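Local coordinates for SGNH hydrolase-type esterase domain-containing protein (Slackia heliotrinireducens DSM 20476, PDB 4S1P), which is probably an esterase or acylhydrolase of the SGNH (GDSL-like) hydrolase family, its natural substrate being unknown, at residues 108-113 and 159-164. Numbering follows the deposited sequence.
Sequences PYRAGC and ELYAAD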
ATOM      1  N   PRO A 108      10.095   0.198  -6.388  1.00 14.11           N
ATOM      2  CA  PRO A 108      11.405  -0.359  -6.033  1.00 13.30           C
ATOM      3  C   PRO A 108      12.194   0.712  -5.281  1.00 14.42           C
ATOM      4  O   PRO A 108      11.950   1.879  -5.433  1.00 15.21           O
ATOM      5  CB  PRO A 108      12.065  -0.635  -7.402  1.00 15.29           C
ATOM      6  CG  PRO A 108      11.421   0.340  -8.315  1.00 15.40           C
ATOM      7  CD  PRO A 108      10.000   0.491  -7.830  1.00 16.18           C
ATOM      8  N   TYR A 109      13.144   0.281  -4.485  1.00 14.35           N
ATOM      9  CA  TYR A 109      14.023   1.205  -3.808  1.00 14.11           C
ATOM     10  C   TYR A 109      14.926   1.918  -4.825  1.00 13.71           C
ATOM     11  O   TYR A 109      15.173   1.434  -5.915  1.00 15.30           O
ATOM     12  CB  TYR A 109      14.889   0.440  -2.838  1.00 14.55           C
ATOM     13  CG  TYR A 109      14.209  -0.256  -1.723  1.00 14.05           C
ATOM     14  CD1 TYR A 109      12.874  -0.010  -1.416  1.00 16.11           C
ATOM     15  CD2 TYR A 109      14.925  -1.149  -0.913  1.00 16.17           C
ATOM     16  CE1 TYR A 109      12.269  -0.660  -0.349  1.00 15.44           C
ATOM     17  CE2 TYR A 109      14.324  -1.772   0.171  1.00 17.08           C
ATOM     18  CZ  TYR A 109      12.998  -1.523   0.448  1.00 15.80           C
ATOM     19  OH  TYR A 109      12.437  -2.154   1.555  1.00 17.80           O
ATOM     20  N   ARG A 110      15.406   3.091  -4.447  1.00 14.55           N
ATOM     21  CA  ARG A 110      16.272   3.847  -5.330  0.60 15.46           C
ATOM     22  C   ARG A 110      17.559   3.092  -5.648  1.00 14.60           C
ATOM     23  O   ARG A 110      18.194   2.525  -4.772  1.00 15.34           O
ATOM     24  CB  ARG A 110      16.564   5.209  -4.726  0.60 16.95           C
ATOM     25  CG  ARG A 110      17.443   6.030  -5.629  0.60 18.78           C
ATOM     26  CD  ARG A 110      17.515   7.468  -5.217  0.60 23.15           C
ATOM     27  NE  ARG A 110      18.214   8.274  -6.212  0.60 24.62           N
ATOM     28  CZ  ARG A 110      18.267   9.599  -6.163  0.60 28.30           C
ATOM     29  NH1 ARG A 110      17.708  10.233  -5.153  0.60 25.40           N
ATOM     30  NH2 ARG A 110      18.905  10.284  -7.105  0.60 30.37           N
ATOM     31  N   ALA A 111      17.914   3.043  -6.935  1.00 15.66           N
ATOM     32  CA  ALA A 111      19.112   2.321  -7.332  1.00 15.85           C
ATOM     33  C   ALA A 111      20.327   2.853  -6.562  1.00 14.95           C
ATOM     34  O   ALA A 111      20.525   4.069  -6.407  1.00 17.01           O
ATOM     35  CB  ALA A 111      19.335   2.426  -8.815  1.00 16.48           C
ATOM     36  N   GLY A 112      21.113   1.924  -6.064  1.00 16.32           N
ATOM     37  CA  GLY A 112      22.310   2.265  -5.323  1.00 19.35           C
ATOM     38  C   GLY A 112      22.150   2.516  -3.842  1.00 17.94           C
ATOM     39  O   GLY A 112      23.151   2.666  -3.158  1.00 23.38           O
ATOM     40  N   CYS A 113      20.924   2.542  -3.314  1.00 16.67           N
ATOM     41  CA  CYS A 113      20.750   2.909  -1.902  1.00 16.25           C
ATOM     42  C   CYS A 113      21.162   1.746  -1.002  1.00 15.50           C
ATOM     43  O   CYS A 113      21.130   0.582  -1.405  1.00 16.59           O
ATOM     44  CB  CYS A 113      19.339   3.405  -1.592  1.00 18.36           C
ATOM     45  SG  CYS A 113      18.076   2.131  -1.499  1.00 17.90           S
ATOM     46  N   GLU A 159      13.584  14.036  -6.335  1.00 21.92           N
ATOM     47  CA  GLU A 159      12.369  14.701  -5.867  0.70 21.83           C
ATOM     48  C   GLU A 159      11.526  13.756  -5.017  1.00 20.57           C
ATOM     49  O   GLU A 159      10.979  14.169  -3.993  1.00 21.99           O
ATOM     50  CB  GLU A 159      11.530  15.189  -7.051  0.70 25.00           C
ATOM     51  CG  GLU A 159      10.257  15.905  -6.646  0.70 30.18           C
ATOM     52  CD  GLU A 159       9.467  16.487  -7.804  0.70 39.23           C
ATOM     53  OE1 GLU A 159       9.838  16.289  -8.980  0.70 43.33           O
ATOM     54  OE2 GLU A 159       8.459  17.167  -7.526  0.70 46.48           O
ATOM     55  N   LEU A 160      11.425  12.485  -5.464  1.00 18.32           N
ATOM     56  CA  LEU A 160      10.388  11.605  -4.925  1.00 16.73           C
ATOM     57  C   LEU A 160      10.766  10.710  -3.737  1.00 15.56           C
ATOM     58  O   LEU A 160       9.889  10.311  -2.953  1.00 16.33           O
ATOM     59  CB  LEU A 160       9.789  10.756  -6.061  1.00 17.71           C
ATOM     60  CG  LEU A 160       9.156  11.570  -7.182  1.00 20.13           C
ATOM     61  CD1 LEU A 160       8.746  10.660  -8.332  1.00 20.40           C
ATOM     62  CD2 LEU A 160       7.995  12.411  -6.669  1.00 21.33           C
ATOM     63  N   TYR A 161      12.049  10.389  -3.612  1.00 17.66           N
ATOM     64  CA  TYR A 161      12.534   9.580  -2.524  1.00 17.10           C
ATOM     65  C   TYR A 161      13.044  10.422  -1.363  1.00 17.91           C
ATOM     66  O   TYR A 161      13.704  11.469  -1.574  1.00 20.70           O
ATOM     67  CB  TYR A 161      13.691   8.697  -2.987  1.00 18.17           C
ATOM     68  CG  TYR A 161      13.331   7.520  -3.881  1.00 17.00           C
ATOM     69  CD1 TYR A 161      12.936   6.324  -3.341  1.00 18.40           C
ATOM     70  CD2 TYR A 161      13.438   7.599  -5.274  1.00 18.56           C
ATOM     71  CE1 TYR A 161      12.615   5.255  -4.153  1.00 16.66           C
ATOM     72  CE2 TYR A 161      13.125   6.540  -6.090  1.00 19.71           C
ATOM     73  CZ  TYR A 161      12.736   5.362  -5.529  1.00 17.04           C
ATOM     74  OH  TYR A 161      12.456   4.334  -6.386  1.00 17.94           O
ATOM     75  N   ALA A 162      12.861   9.892  -0.157  1.00 17.59           N
ATOM     76  CA  ALA A 162      13.584  10.340   1.037  1.00 19.34           C
ATOM     77  C   ALA A 162      15.060   9.949   0.908  1.00 19.35           C
ATOM     78  O   ALA A 162      15.458   9.202   0.014  1.00 18.96           O
ATOM     79  CB  ALA A 162      12.978   9.766   2.322  1.00 19.51           C
ATOM     80  N   ALA A 163      15.875  10.498   1.793  1.00 20.58           N
ATOM     81  CA  ALA A 163      17.297  10.224   1.801  1.00 22.15           C
ATOM     82  C   ALA A 163      17.675   8.760   1.774  1.00 21.27           C
ATOM     83  O   ALA A 163      18.694   8.406   1.163  1.00 24.02           O
ATOM     84  CB  ALA A 163      17.948  10.910   2.987  1.00 27.69           C
ATOM     85  N   ASP A 164      16.868   7.920   2.419  1.00 20.24           N
ATOM     86  CA  ASP A 164      17.174   6.502   2.497  1.00 18.78           C
ATOM     87  C   ASP A 164      16.872   5.699   1.209  1.00 17.27           C
ATOM     88  O   ASP A 164      17.230   4.519   1.130  1.00 19.84           O
ATOM     89  CB  ASP A 164      16.529   5.853   3.747  1.00 19.28           C
ATOM     90  CG  ASP A 164      14.993   5.683   3.649  1.00 19.70           C
ATOM     91  OD1 ASP A 164      14.347   6.148   2.676  1.00 18.04           O
ATOM     92  OD2 ASP A 164      14.456   5.089   4.610  1.00 24.40           O
TER
HETATM   93  O   HOH W   1      17.278   9.261  -2.179  0.60 35.57           O
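In this SGNH hydrolase fold, a parallel sheet packed between helices, the loop that follows strand 100-105 meets the loop that carries the presumed catalytic aspartate and histidine. Asp164 probably completes a Ser-His-Asp triad with Ser12 and His167, as in other SGNH hydrolases, and its OD2 accepts from His167 ND1 and also pairs with Lys115. Tyr161, the first residue to leave helix 157-160, contributes the largest share of the contact. Its CG stands anti to the carbonyl carbon (chi1 -73°), and the ring extends to the other loop, where OH donates to Pro108 O at 2.7 Å. The C=O...OH angle is 154°, and the donor sits above the carbonyl plane, off a lone pair, while Pro108 O lies at the ring edge. Over one face of the same ring stands Arg110 CB, 3.7 Å from the ring centroid and almost on its normal, a CH-pi contact. The phenol is thus held both at its tip and on a face; Trp107 and Phe152 also meet this ring. With CG anti to the backbone N (chi1 -179°), the Arg110 chain runs out extended and crosses Tyr161 obliquely, CD coming 4.1 Å from Tyr161 CD2. Its guanidinium forms a salt bridge through NH2 with Asp158, and through NH1 reaches a water that donates to Ala162 O. Further along, a type II turn from Arg110 to Cys113, closed by Cys113 N to Arg110 O, leads into helix 114-119. The CB of Tyr109 points away from 159-164, and its OH is hydrogen-bonded to Ser73 OG. The side chain of Tyr109 lies about 4 Å from an unidentified bound ligand. At the N-cap of helix 114-119, Cys113 meets the aspartate's backbone, with CB 3.6 Å from Asp164 O.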